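Local coordinates for conserved hypothetical protein (Pseudomonas aeruginosa, PDB 1YLL) that is of unknown function but, as a HutD-family member of the cupin clan, may take part in histidine utilisation, at residues Ser25-Arg31 and Trp42-Asp48; Gly70-Arg74 and Leu104-Ile108; Gly131-Gly137 and Leu177-Thr183. Numbering follows the deposited sequence.

Contact 1. Residues Ser25-Arg31 and Trp42-Asp48; sequences STEEIAR and WRLSIAD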
ATOM      1  N   SER D  25     -21.449   9.438  29.686  1.00 18.63           N
ATOM      2  CA  SER D  25     -22.130   9.394  28.402  1.00 18.40           C
ATOM      3  C   SER D  25     -21.477   8.319  27.562  1.00 18.57           C
ATOM      4  O   SER D  25     -20.362   7.896  27.840  1.00 19.60           O
ATOM      5  CB  SER D  25     -22.022  10.743  27.691  1.00 18.07           C
ATOM      6  OG  SER D  25     -20.670  11.100  27.496  1.00 24.66           O
ATOM      7  N   THR D  26     -22.179   7.878  26.533  1.00 13.74           N
ATOM      8  CA  THR D  26     -21.621   6.866  25.688  1.00 16.14           C
ATOM      9  C   THR D  26     -21.697   7.250  24.237  1.00 15.04           C
ATOM     10  O   THR D  26     -22.716   7.772  23.787  1.00 13.95           O
ATOM     11  CB  THR D  26     -22.347   5.539  25.870  1.00 18.57           C
ATOM     12  OG1 THR D  26     -22.139   5.094  27.216  1.00 21.14           O
ATOM     13  CG2 THR D  26     -21.767   4.482  24.916  1.00 18.05           C
ATOM     14  N   GLU D  27     -20.606   6.990  23.520  1.00 13.13           N
ATOM     15  CA  GLU D  27     -20.556   7.236  22.077  1.00 14.78           C
ATOM     16  C   GLU D  27     -20.458   5.868  21.371  1.00 14.32           C
ATOM     17  O   GLU D  27     -19.414   5.222  21.427  1.00 14.15           O
ATOM     18  CB  GLU D  27     -19.336   8.092  21.700  1.00 18.82           C
ATOM     19  CG  GLU D  27     -19.408   9.537  22.196  1.00 24.07           C
ATOM     20  CD  GLU D  27     -18.254  10.402  21.693  1.00 27.20           C
ATOM     21  OE1 GLU D  27     -17.231   9.852  21.228  1.00 33.02           O
ATOM     22  OE2 GLU D  27     -18.364  11.639  21.784  1.00 31.74           O
ATOM     23  N   GLU D  28     -21.533   5.427  20.727  1.00 14.01           N
ATOM     24  CA  GLU D  28     -21.509   4.136  20.035  1.00 14.23           C
ATOM     25  C   GLU D  28     -20.773   4.247  18.740  1.00 13.87           C
ATOM     26  O   GLU D  28     -21.096   5.078  17.880  1.00 16.48           O
ATOM     27  CB  GLU D  28     -22.933   3.609  19.781  1.00 15.81           C
ATOM     28  CG  GLU D  28     -22.944   2.254  19.024  1.00 15.80           C
ATOM     29  CD  GLU D  28     -24.313   1.566  19.033  1.00 20.61           C
ATOM     30  OE1 GLU D  28     -24.704   1.014  17.988  1.00 22.05           O
ATOM     31  OE2 GLU D  28     -24.982   1.552  20.077  1.00 20.78           O
ATOM     32  N   ILE D  29     -19.769   3.400  18.577  1.00 12.51           N
ATOM     33  CA  ILE D  29     -18.984   3.392  17.353  1.00 13.63           C
ATOM     34  C   ILE D  29     -19.663   2.533  16.300  1.00 15.77           C
ATOM     35  O   ILE D  29     -19.820   2.955  15.145  1.00 16.56           O
ATOM     36  CB  ILE D  29     -17.565   2.832  17.640  1.00 12.96           C
ATOM     37  CG1 ILE D  29     -16.844   3.768  18.628  1.00 15.37           C
ATOM     38  CG2 ILE D  29     -16.772   2.689  16.333  1.00 15.13           C
ATOM     39  CD1 ILE D  29     -15.507   3.232  19.091  1.00 17.78           C
ATOM     40  N   ALA D  30     -20.079   1.337  16.702  1.00 13.79           N
ATOM     41  CA  ALA D  30     -20.686   0.418  15.764  1.00 14.83           C
ATOM     42  C   ALA D  30     -21.369  -0.755  16.456  1.00 14.69           C
ATOM     43  O   ALA D  30     -21.084  -1.054  17.616  1.00 12.96           O
ATOM     44  CB  ALA D  30     -19.580  -0.118  14.843  1.00 15.01           C
ATOM     45  N   ARG D  31     -22.279  -1.420  15.748  1.00 14.26           N
ATOM     46  CA  ARG D  31     -22.920  -2.634  16.260  1.00 15.04           C
ATOM     47  C   ARG D  31     -23.171  -3.517  15.038  1.00 17.11           C
ATOM     48  O   ARG D  31     -23.174  -3.018  13.914  1.00 15.96           O
ATOM     49  CB  ARG D  31     -24.246  -2.350  16.958  1.00 17.19           C
ATOM     50  CG  ARG D  31     -25.284  -1.746  16.043  1.00 16.98           C
ATOM     51  CD  ARG D  31     -26.616  -1.718  16.768  1.00 18.12           C
ATOM     52  NE  ARG D  31     -26.544  -0.915  17.992  1.00 18.98           N
ATOM     53  CZ  ARG D  31     -27.426  -0.989  18.979  1.00 20.63           C
ATOM     54  NH1 ARG D  31     -28.458  -1.822  18.891  1.00 20.69           N
ATOM     55  NH2 ARG D  31     -27.250  -0.275  20.077  1.00 18.86           N
ATOM     56  N   TRP D  42     -23.047  -7.570  18.944  1.00 16.06           N
ATOM     57  CA  TRP D  42     -21.840  -6.978  19.513  1.00 14.85           C
ATOM     58  C   TRP D  42     -21.976  -5.478  19.318  1.00 14.81           C
ATOM     59  O   TRP D  42     -22.691  -4.996  18.420  1.00 13.61           O
ATOM     60  CB  TRP D  42     -20.533  -7.515  18.885  1.00 15.16           C
ATOM     61  CG  TRP D  42     -20.420  -7.390  17.401  1.00 14.52           C
ATOM     62  CD1 TRP D  42     -20.555  -8.397  16.483  1.00 16.94           C
ATOM     63  CD2 TRP D  42     -20.118  -6.209  16.655  1.00 17.28           C
ATOM     64  NE1 TRP D  42     -20.359  -7.919  15.223  1.00 15.42           N
ATOM     65  CE2 TRP D  42     -20.096  -6.576  15.289  1.00 15.35           C
ATOM     66  CE3 TRP D  42     -19.864  -4.870  17.006  1.00 16.36           C
ATOM     67  CZ2 TRP D  42     -19.838  -5.649  14.256  1.00 14.93           C
ATOM     68  CZ3 TRP D  42     -19.602  -3.957  15.983  1.00 12.02           C
ATOM     69  CH2 TRP D  42     -19.596  -4.346  14.626  1.00 16.79           C
ATOM     70  N   ARG D  43     -21.333  -4.738  20.208  1.00 14.23           N
ATOM     71  CA  ARG D  43     -21.360  -3.296  20.165  1.00 12.73           C
ATOM     72  C   ARG D  43     -20.017  -2.767  20.650  1.00 11.44           C
ATOM     73  O   ARG D  43     -19.466  -3.268  21.642  1.00 11.94           O
ATOM     74  CB  ARG D  43     -22.446  -2.769  21.094  1.00 14.10           C
ATOM     75  CG  ARG D  43     -22.551  -1.282  21.176  1.00 14.39           C
ATOM     76  CD  ARG D  43     -23.829  -0.941  21.915  1.00 18.20           C
ATOM     77  NE  ARG D  43     -23.898   0.448  22.360  1.00 21.05           N
ATOM     78  CZ  ARG D  43     -23.391   0.906  23.504  1.00 22.98           C
ATOM     79  NH1 ARG D  43     -23.531   2.189  23.812  1.00 25.97           N
ATOM     80  NH2 ARG D  43     -22.726   0.112  24.323  1.00 23.35           N
ATOM     81  N   LEU D  44     -19.504  -1.763  19.950  1.00 12.25           N
ATOM     82  CA  LEU D  44     -18.225  -1.144  20.308  1.00 12.13           C
ATOM     83  C   LEU D  44     -18.542   0.304  20.651  1.00 11.96           C
ATOM     84  O   LEU D  44     -19.312   0.970  19.938  1.00 12.21           O
ATOM     85  CB  LEU D  44     -17.286  -1.177  19.095  1.00 12.55           C
ATOM     86  CG  LEU D  44     -15.836  -1.675  19.059  1.00 23.31           C
ATOM     87  CD1 LEU D  44     -14.959  -0.592  18.398  1.00 15.97           C
ATOM     88  CD2 LEU D  44     -15.321  -2.110  20.430  1.00 17.62           C
ATOM     89  N   SER D  45     -17.953   0.825  21.709  1.00 11.43           N
ATOM     90  CA  SER D  45     -18.265   2.201  22.074  1.00 11.93           C
ATOM     91  C   SER D  45     -17.165   2.823  22.924  1.00 11.65           C
ATOM     92  O   SER D  45     -16.278   2.124  23.423  1.00 11.94           O
ATOM     93  CB  SER D  45     -19.553   2.227  22.905  1.00 11.30           C
ATOM     94  OG  SER D  45     -19.401   1.432  24.097  1.00 17.39           O
ATOM     95  N   ILE D  46     -17.253   4.149  23.066  1.00 13.00           N
ATOM     96  CA  ILE D  46     -16.345   4.904  23.921  1.00 13.28           C
ATOM     97  C   ILE D  46     -17.266   5.541  24.953  1.00 16.85           C
ATOM     98  O   ILE D  46     -18.311   6.074  24.599  1.00 19.39           O
ATOM     99  CB  ILE D  46     -15.669   6.053  23.192  1.00 17.61           C
ATOM    100  CG1 ILE D  46     -14.690   5.536  22.161  1.00 20.38           C
ATOM    101  CG2 ILE D  46     -14.939   6.947  24.208  1.00 22.61           C
ATOM    102  CD1 ILE D  46     -14.389   6.670  21.180  1.00 19.84           C
ATOM    103  N   ALA D  47     -16.917   5.482  26.224  1.00 18.87           N
ATOM    104  CA  ALA D  47     -17.781   6.115  27.213  1.00 19.30           C
ATOM    105  C   ALA D  47     -16.974   7.121  28.006  1.00 21.72           C
ATOM    106  O   ALA D  47     -15.746   7.019  28.094  1.00 20.25           O
ATOM    107  CB  ALA D  47     -18.402   5.077  28.144  1.00 23.42           C
ATOM    108  N   ASP D  48     -17.670   8.141  28.500  1.00 21.86           N
ATOM    109  CA  ASP D  48     -17.058   9.145  29.354  1.00 22.90           C
ATOM    110  C   ASP D  48     -17.624   8.813  30.707  1.00 22.96           C
ATOM    111  O   ASP D  48     -18.828   8.599  30.845  1.00 23.54           O
ATOM    112  CB  ASP D  48     -17.470  10.553  28.948  1.00 27.86           C
ATOM    113  CG  ASP D  48     -16.718  11.041  27.741  1.00 32.66           C
ATOM    114  OD1 ASP D  48     -16.230  10.180  26.985  1.00 35.44           O
ATOM    115  OD2 ASP D  48     -16.619  12.270  27.538  1.00 36.76           O
TER
HETATM  116  O   HOH W   1     -20.704   2.072  26.775  1.00 31.28           O
HETATM  117  O   HOH W   2     -18.451  12.454  25.120  1.00 40.91           O
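Strands 25-31 and 42-48 pair antiparallel, their axes 4.4 Å apart at closest approach. S25 opens the ladder with two backbone hydrogen bonds to D48, S25 N to D48 O (3.0 Å) and D48 N to S25 O (2.8 Å); the D48 carboxylate turns to R109 in a salt bridge. T26 faces A47 in a non-hydrogen-bonded pair, where T26 OG1 is hydrogen-bonded to W19 NE1 and T26 CG2 packs 3.7 Å from S45 CB. E27 restores the backbone pairing, E27 N to I46 O (2.7 Å) and I46 N to E27 O (2.9 Å). On the face of T26, E28 reaches over to the neighbouring strand: its OE2 forms a salt bridge with R43 NE (2.8 Å), while R31 NE binds E28 OE1 (2.7 Å) and R31 NH2 binds E28 OE2 (2.9 Å). One carboxylate thus bridges two arginines, whose like-charged R31 NH2 and R43 NE lie 4.1 Å apart. At I29 the register slips by one residue. I29 N (2.8 Å) and, weakly, A30 N (3.3 Å) both point to L44 O, and L44 N returns a hydrogen bond to A30 O (2.9 Å). I29, with helix-like backbone angles (-85/-47), sets its CD1 3.9 Å from both L44 CD1 and I46 CG1; F145 and L143 of strand 141-146 cover this apolar patch. A30 CB rests 4.0 Å from W42 CZ3. Two residues opposite one define a classic beta bulge, here set in a beta hairpin of the antiparallel sheet of a cupin-type beta-barrel.

Contact 2. Residues Gly70-Arg74 and Leu104-Ile108; sequences GGGMR and LDGAI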
ATOM      1  N   GLY D  70      -7.232   9.524  31.096  1.00 20.85           N
ATOM      2  CA  GLY D  70      -7.527   9.747  32.488  1.00 21.38           C
ATOM      3  C   GLY D  70      -6.670   8.930  33.429  1.00 21.55           C
ATOM      4  O   GLY D  70      -5.947   8.028  33.018  1.00 23.06           O
ATOM      5  N   GLY D  71      -6.783   9.242  34.712  1.00 22.86           N
ATOM      6  CA  GLY D  71      -5.993   8.552  35.707  1.00 24.50           C
ATOM      7  C   GLY D  71      -6.269   7.071  35.827  1.00 25.20           C
ATOM      8  O   GLY D  71      -5.378   6.309  36.184  1.00 29.66           O
ATOM      9  N   GLY D  72      -7.494   6.651  35.530  1.00 21.97           N
ATOM     10  CA  GLY D  72      -7.806   5.246  35.654  1.00 19.46           C
ATOM     11  C   GLY D  72      -8.997   5.003  36.556  1.00 17.23           C
ATOM     12  O   GLY D  72      -9.632   5.943  37.058  1.00 16.42           O
HETATM   13  N   MSE D  73      -9.277   3.726  36.790  1.00 15.80           N
HETATM   14  CA  MSE D  73     -10.432   3.326  37.580  1.00 16.38           C
HETATM   15  C   MSE D  73     -10.193   1.980  38.250  1.00 15.84           C
HETATM   16  O   MSE D  73      -9.248   1.265  37.958  1.00 15.80           O
HETATM   17  CB  MSE D  73     -11.665   3.191  36.664  1.00 19.89           C
HETATM   18  CG  MSE D  73     -11.496   2.128  35.614  1.00 18.02           C
HETATM   19 SE   MSE D  73     -13.063   1.906  34.431  0.85 32.11          SE
HETATM   20  CE  MSE D  73     -12.324   0.545  33.278  1.00 26.67           C
ATOM     21  N   ARG D  74     -11.059   1.661  39.191  1.00 16.14           N
ATOM     22  CA  ARG D  74     -10.993   0.385  39.873  1.00 16.65           C
ATOM     23  C   ARG D  74     -12.416  -0.145  39.794  1.00 15.40           C
ATOM     24  O   ARG D  74     -13.350   0.560  40.176  1.00 17.67           O
ATOM     25  CB  ARG D  74     -10.596   0.557  41.355  1.00 18.27           C
ATOM     26  CG  ARG D  74     -10.736  -0.751  42.149  1.00 22.48           C
ATOM     27  CD  ARG D  74     -10.415  -0.585  43.642  1.00 26.14           C
ATOM     28  NE  ARG D  74     -11.500   0.022  44.429  1.00 25.56           N
ATOM     29  CZ  ARG D  74     -11.406   1.195  45.064  1.00 28.15           C
ATOM     30  NH1 ARG D  74     -10.283   1.901  45.007  1.00 27.24           N
ATOM     31  NH2 ARG D  74     -12.434   1.661  45.765  1.00 27.84           N
ATOM     32  N   LEU D 104     -10.160   6.750  39.976  1.00 17.26           N
ATOM     33  CA  LEU D 104      -8.985   6.944  40.815  1.00 19.76           C
ATOM     34  C   LEU D 104      -8.700   8.419  41.043  1.00 19.49           C
ATOM     35  O   LEU D 104      -8.529   8.866  42.185  1.00 20.62           O
ATOM     36  CB  LEU D 104      -7.773   6.254  40.204  1.00 17.99           C
ATOM     37  CG  LEU D 104      -7.887   4.720  40.118  1.00 20.89           C
ATOM     38  CD1 LEU D 104      -6.576   4.180  39.494  1.00 24.57           C
ATOM     39  CD2 LEU D 104      -8.127   4.101  41.506  1.00 23.59           C
ATOM     40  N   ASP D 105      -8.663   9.185  39.958  1.00 20.38           N
ATOM     41  CA  ASP D 105      -8.389  10.612  40.072  1.00 22.21           C
ATOM     42  C   ASP D 105      -9.017  11.379  38.911  1.00 22.32           C
ATOM     43  O   ASP D 105      -8.343  11.706  37.929  1.00 25.50           O
ATOM     44  CB  ASP D 105      -6.878  10.845  40.092  1.00 26.20           C
ATOM     45  CG  ASP D 105      -6.491  12.139  40.803  1.00 30.64           C
ATOM     46  OD1 ASP D 105      -7.330  13.069  40.862  1.00 29.91           O
ATOM     47  OD2 ASP D 105      -5.337  12.218  41.299  1.00 35.98           O
ATOM     48  N   GLY D 106     -10.305  11.649  39.023  1.00 20.35           N
ATOM     49  CA  GLY D 106     -10.973  12.414  37.978  1.00 20.99           C
ATOM     50  C   GLY D 106     -11.569  11.594  36.847  1.00 21.22           C
ATOM     51  O   GLY D 106     -11.348  10.383  36.746  1.00 20.23           O
ATOM     52  N   ALA D 107     -12.315  12.291  35.994  1.00 18.62           N
ATOM     53  CA  ALA D 107     -12.992  11.691  34.850  1.00 20.44           C
ATOM     54  C   ALA D 107     -12.064  10.883  33.944  1.00 18.21           C
ATOM     55  O   ALA D 107     -10.850  11.116  33.872  1.00 19.16           O
ATOM     56  CB  ALA D 107     -13.687  12.801  34.035  1.00 21.07           C
ATOM     57  N   ILE D 108     -12.648   9.900  33.248  1.00 18.70           N
ATOM     58  CA  ILE D 108     -11.880   9.100  32.307  1.00 17.40           C
ATOM     59  C   ILE D 108     -12.748   8.869  31.079  1.00 14.55           C
ATOM     60  O   ILE D 108     -13.924   9.212  31.057  1.00 15.28           O
ATOM     61  CB  ILE D 108     -11.505   7.674  32.853  1.00 15.74           C
ATOM     62  CG1 ILE D 108     -12.767   6.915  33.252  1.00 15.83           C
ATOM     63  CG2 ILE D 108     -10.573   7.775  34.087  1.00 16.40           C
ATOM     64  CD1 ILE D 108     -12.442   5.480  33.672  1.00 21.49           C
TER
HETATM   65  O   HOH W   3      -8.699  11.643  35.354  1.00 20.19           O
HETATM   66  O   HOH W   4      -9.393   8.668  37.253  1.00 20.25           O
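Two loops of the cupin-type beta fold meet here: the glycine-rich link from strand 62-69 to strand 73-77, and the turn between strands 99-103 and 108-115. I108, with chi1 p and chi2 t, points toward the glycines, its CG2 3.6 Å from G72 N and 4.0 Å from G70 CA. A side chain on G70 would collide with I108 CG2 and A107 O, and the positive phi of G70 and G72 also suits glycine. M73, a selenomethionine with chi1 p and the rest of its chain extended (t, t), has its CA-to-CB bond pointing away, yet its SE lies 3.7 Å from I108 CD1, among I65, V67 and C101. L104, m and t, leans toward the first loop, its CG 3.7 Å from M73 N and its CD2 4.3 Å from R74 CB; the R74 guanidinium pairs with E81. The direct hydrogen bond runs from L104 N to G72 O (3.1 Å). Water fills the gap: one molecule donates to G72 O (2.7 Å) and G106 O (2.6 Å) and accepts from D105 N (2.8 Å).

Contact 3. Residues Gly131-Gly137 and Leu177-Thr183; sequences GELDWHG and LQHWRLT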
ATOM      1  N   GLY D 131       6.198   2.126  13.400  1.00 25.13           N
ATOM      2  CA  GLY D 131       6.683   2.006  12.053  1.00 23.98           C
ATOM      3  C   GLY D 131       5.756   1.106  11.277  1.00 24.55           C
ATOM      4  O   GLY D 131       5.007   1.570  10.428  1.00 25.93           O
ATOM      5  N   GLU D 132       5.775  -0.184  11.587  1.00 24.92           N
ATOM      6  CA  GLU D 132       4.936  -1.128  10.844  1.00 24.05           C
ATOM      7  C   GLU D 132       4.675  -2.397  11.644  1.00 21.47           C
ATOM      8  O   GLU D 132       5.482  -2.779  12.495  1.00 22.86           O
ATOM      9  CB  GLU D 132       5.666  -1.480   9.547  1.00 26.24           C
ATOM     10  CG  GLU D 132       5.000  -2.420   8.557  1.00 32.89           C
ATOM     11  CD  GLU D 132       5.881  -2.622   7.303  1.00 38.31           C
ATOM     12  OE1 GLU D 132       6.999  -3.176   7.444  1.00 40.48           O
ATOM     13  OE2 GLU D 132       5.470  -2.219   6.186  1.00 37.32           O
ATOM     14  N   LEU D 133       3.528  -3.025  11.391  1.00 20.34           N
ATOM     15  CA  LEU D 133       3.215  -4.305  12.017  1.00 19.36           C
ATOM     16  C   LEU D 133       2.177  -4.968  11.128  1.00 18.26           C
ATOM     17  O   LEU D 133       1.458  -4.272  10.422  1.00 19.61           O
ATOM     18  CB  LEU D 133       2.693  -4.126  13.455  1.00 20.71           C
ATOM     19  CG  LEU D 133       1.300  -3.632  13.841  1.00 21.57           C
ATOM     20  CD1 LEU D 133       0.217  -4.630  13.429  1.00 20.22           C
ATOM     21  CD2 LEU D 133       1.259  -3.445  15.392  1.00 20.94           C
ATOM     22  N   ASP D 134       2.108  -6.300  11.139  1.00 16.34           N
ATOM     23  CA  ASP D 134       1.138  -6.999  10.316  1.00 14.84           C
ATOM     24  C   ASP D 134       0.767  -8.329  10.956  1.00 13.18           C
ATOM     25  O   ASP D 134       1.466  -8.827  11.849  1.00 13.89           O
ATOM     26  CB  ASP D 134       1.708  -7.279   8.908  1.00 15.85           C
ATOM     27  CG  ASP D 134       2.741  -8.407   8.888  1.00 16.64           C
ATOM     28  OD1 ASP D 134       3.758  -8.332   9.609  1.00 20.91           O
ATOM     29  OD2 ASP D 134       2.533  -9.383   8.139  1.00 21.95           O
ATOM     30  N   TRP D 135      -0.360  -8.886  10.529  1.00 15.36           N
ATOM     31  CA  TRP D 135      -0.760 -10.203  10.997  1.00 12.58           C
ATOM     32  C   TRP D 135      -1.659 -10.791   9.922  1.00 14.09           C
ATOM     33  O   TRP D 135      -2.094 -10.077   9.009  1.00 13.76           O
ATOM     34  CB  TRP D 135      -1.531 -10.119  12.338  1.00 12.75           C
ATOM     35  CG  TRP D 135      -2.938  -9.609  12.271  1.00 12.65           C
ATOM     36  CD1 TRP D 135      -4.060 -10.363  12.088  1.00 12.42           C
ATOM     37  CD2 TRP D 135      -3.372  -8.252  12.390  1.00 12.77           C
ATOM     38  NE1 TRP D 135      -5.181  -9.550  12.093  1.00 14.61           N
ATOM     39  CE2 TRP D 135      -4.784  -8.253  12.279  1.00 15.32           C
ATOM     40  CE3 TRP D 135      -2.704  -7.031  12.580  1.00 14.57           C
ATOM     41  CZ2 TRP D 135      -5.548  -7.080  12.358  1.00 15.21           C
ATOM     42  CZ3 TRP D 135      -3.478  -5.850  12.657  1.00 14.57           C
ATOM     43  CH2 TRP D 135      -4.881  -5.898  12.545  1.00 13.54           C
ATOM     44  N   HIS D 136      -1.869 -12.103   9.995  1.00 12.29           N
ATOM     45  CA  HIS D 136      -2.787 -12.783   9.082  1.00 12.52           C
ATOM     46  C   HIS D 136      -3.908 -13.326   9.947  1.00 15.28           C
ATOM     47  O   HIS D 136      -3.647 -13.874  11.009  1.00 13.64           O
ATOM     48  CB  HIS D 136      -2.122 -13.966   8.369  1.00 13.45           C
ATOM     49  CG  HIS D 136      -1.089 -13.564   7.366  1.00 14.17           C
ATOM     50  ND1 HIS D 136      -1.277 -13.661   5.994  1.00 18.28           N
ATOM     51  CD2 HIS D 136       0.159 -13.079   7.539  1.00 12.42           C
ATOM     52  CE1 HIS D 136      -0.182 -13.251   5.371  1.00 12.98           C
ATOM     53  NE2 HIS D 136       0.702 -12.893   6.281  1.00 18.02           N
ATOM     54  N   GLY D 137      -5.150 -13.197   9.505  1.00 11.29           N
ATOM     55  CA  GLY D 137      -6.231 -13.743  10.317  1.00 14.99           C
ATOM     56  C   GLY D 137      -7.429 -14.101   9.476  1.00 15.60           C
ATOM     57  O   GLY D 137      -7.618 -13.528   8.429  1.00 15.81           O
ATOM     58  N   LEU D 177      -8.435 -16.184   4.662  1.00 20.39           N
ATOM     59  CA  LEU D 177      -7.286 -15.607   5.350  1.00 18.39           C
ATOM     60  C   LEU D 177      -6.963 -14.202   4.825  1.00 18.90           C
ATOM     61  O   LEU D 177      -6.764 -13.986   3.613  1.00 20.63           O
ATOM     62  CB  LEU D 177      -6.090 -16.540   5.150  1.00 18.82           C
ATOM     63  CG  LEU D 177      -5.068 -17.017   6.192  1.00 27.16           C
ATOM     64  CD1 LEU D 177      -3.693 -16.878   5.580  1.00 21.98           C
ATOM     65  CD2 LEU D 177      -5.173 -16.318   7.551  1.00 20.92           C
ATOM     66  N   GLN D 178      -6.883 -13.246   5.746  1.00 16.22           N
ATOM     67  CA  GLN D 178      -6.588 -11.864   5.419  1.00 16.11           C
ATOM     68  C   GLN D 178      -5.225 -11.433   5.911  1.00 17.87           C
ATOM     69  O   GLN D 178      -4.797 -11.816   7.013  1.00 17.87           O
ATOM     70  CB  GLN D 178      -7.630 -10.929   6.058  1.00 18.00           C
ATOM     71  CG  GLN D 178      -9.103 -11.343   5.854  1.00 18.12           C
ATOM     72  CD  GLN D 178      -9.524 -11.330   4.376  1.00 23.14           C
ATOM     73  OE1 GLN D 178     -10.322 -12.171   3.936  1.00 26.95           O
ATOM     74  NE2 GLN D 178      -8.997 -10.388   3.621  1.00 21.14           N
ATOM     75  N   HIS D 179      -4.546 -10.612   5.122  1.00 17.28           N
ATOM     76  CA  HIS D 179      -3.254 -10.094   5.525  1.00 17.29           C
ATOM     77  C   HIS D 179      -3.415  -8.608   5.811  1.00 16.74           C
ATOM     78  O   HIS D 179      -3.642  -7.797   4.912  1.00 16.43           O
ATOM     79  CB  HIS D 179      -2.179 -10.313   4.444  1.00 18.17           C
ATOM     80  CG  HIS D 179      -0.814  -9.915   4.894  1.00 20.81           C
ATOM     81  ND1 HIS D 179       0.243  -9.752   4.022  1.00 24.34           N
ATOM     82  CD2 HIS D 179      -0.334  -9.618   6.128  1.00 20.29           C
ATOM     83  CE1 HIS D 179       1.313  -9.367   4.700  1.00 26.22           C
ATOM     84  NE2 HIS D 179       0.988  -9.280   5.980  1.00 23.14           N
ATOM     85  N   TRP D 180      -3.340  -8.255   7.089  1.00 14.48           N
ATOM     86  CA  TRP D 180      -3.490  -6.877   7.539  1.00 14.47           C
ATOM     87  C   TRP D 180      -2.158  -6.245   7.910  1.00 15.84           C
ATOM     88  O   TRP D 180      -1.379  -6.838   8.658  1.00 14.81           O
ATOM     89  CB  TRP D 180      -4.377  -6.815   8.802  1.00 15.38           C
ATOM     90  CG  TRP D 180      -5.779  -7.242   8.603  1.00 13.04           C
ATOM     91  CD1 TRP D 180      -6.330  -8.463   8.893  1.00 17.30           C
ATOM     92  CD2 TRP D 180      -6.836  -6.427   8.110  1.00 16.51           C
ATOM     93  NE1 TRP D 180      -7.669  -8.445   8.615  1.00 15.33           N
ATOM     94  CE2 TRP D 180      -8.009  -7.208   8.131  1.00 15.11           C
ATOM     95  CE3 TRP D 180      -6.901  -5.102   7.652  1.00 14.92           C
ATOM     96  CZ2 TRP D 180      -9.249  -6.709   7.712  1.00 20.07           C
ATOM     97  CZ3 TRP D 180      -8.153  -4.595   7.230  1.00 17.42           C
ATOM     98  CH2 TRP D 180      -9.295  -5.401   7.268  1.00 17.67           C
ATOM     99  N   ARG D 181      -1.913  -5.022   7.435  1.00 15.93           N
ATOM    100  CA  ARG D 181      -0.680  -4.323   7.760  1.00 15.97           C
ATOM    101  C   ARG D 181      -0.978  -2.895   8.199  1.00 15.63           C
ATOM    102  O   ARG D 181      -1.749  -2.200   7.554  1.00 18.48           O
ATOM    103  CB  ARG D 181       0.281  -4.305   6.565  1.00 19.89           C
ATOM    104  CG  ARG D 181       1.609  -3.604   6.922  1.00 24.13           C
ATOM    105  CD  ARG D 181       2.557  -3.499   5.728  1.00 31.44           C
ATOM    106  NE  ARG D 181       2.861  -4.799   5.156  1.00 38.00           N
ATOM    107  CZ  ARG D 181       3.555  -5.751   5.774  1.00 40.98           C
ATOM    108  NH1 ARG D 181       4.033  -5.547   6.998  1.00 44.05           N
ATOM    109  NH2 ARG D 181       3.761  -6.916   5.170  1.00 42.90           N
ATOM    110  N   LEU D 182      -0.398  -2.465   9.314  1.00 15.26           N
ATOM    111  CA  LEU D 182      -0.615  -1.112   9.789  1.00 15.63           C
ATOM    112  C   LEU D 182       0.726  -0.410   9.782  1.00 16.16           C
ATOM    113  O   LEU D 182       1.761  -1.009  10.086  1.00 14.99           O
ATOM    114  CB  LEU D 182      -1.131  -1.112  11.224  1.00 17.26           C
ATOM    115  CG  LEU D 182      -2.363  -1.981  11.468  1.00 17.47           C
ATOM    116  CD1 LEU D 182      -2.684  -1.909  12.954  1.00 19.81           C
ATOM    117  CD2 LEU D 182      -3.518  -1.531  10.663  1.00 20.34           C
ATOM    118  N   THR D 183       0.694   0.874   9.464  1.00 19.42           N
ATOM    119  CA  THR D 183       1.914   1.653   9.453  1.00 21.13           C
ATOM    120  C   THR D 183       1.664   3.001  10.129  1.00 21.09           C
ATOM    121  O   THR D 183       0.545   3.516  10.110  1.00 20.95           O
ATOM    122  CB  THR D 183       2.394   1.852   8.019  1.00 23.38           C
ATOM    123  OG1 THR D 183       3.576   2.652   8.033  1.00 33.08           O
ATOM    124  CG2 THR D 183       1.336   2.525   7.206  1.00 24.23           C
TER
HETATM  125  O   HOH W   5       4.605 -10.018   6.351  1.00 24.66           O
HETATM  126  O   HOH W   6      -9.246 -11.111   9.304  1.00 20.75           O
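An antiparallel strand pairing at the edge of a four-stranded sheet joins strand 132-137, outermost within its chain, to strand 178-183. Backbone hydrogen bonds couple L133 with L182, W135 with W180 and G137 with Q178, for example L182 N to L133 O (2.8 Å), and the T183 hydroxyl adds a side-chain hydrogen bond, T183 OG1 to G131 O (3.0 Å). On one face, H179 NE2 donates to D134 OD2 (2.7 Å) while the H179 ring makes an offset stack with H136, centroids 4.0 Å apart; R181 NH1 makes long ion pairs with E132 OE2 (3.7 Å) and D134 OD1 (3.8 Å). This sheet belongs to the second half of a beta-barrel protein of the cupin clan, and H136 and G137 carry it on into a strand of the second subunit. On the other face, W180 CB sits over the W135 six-membered ring, 3.7 Å from its centroid, and L182 CD1 lies 4.0 Å from W135 CZ3 and from L133 CD1. R123 of the second subunit adds a cation-pi contact to W135.

From the N terminus, contact 1 comes first, closing the ten-residue link of a hairpin. Contact 2 then opens at residue 70 and bridges 29 residues, bringing the start of strand 73-77 against the turn that leads into strand 108-115, which is also the neighbour of strand 42-49 in the six-stranded sheet. Contact 3 closes the longest loop, 39 residues, within the later part of the chain. The three follow in series, neither nesting nor crossing. Contacts 1 and 2 come within about 4 Å at their nearest atoms without touching, whereas contacts 2 and 3, with centres 32 Å apart, lie on opposite sides of the chain's centre; contact 3 is the one that meets the second subunit.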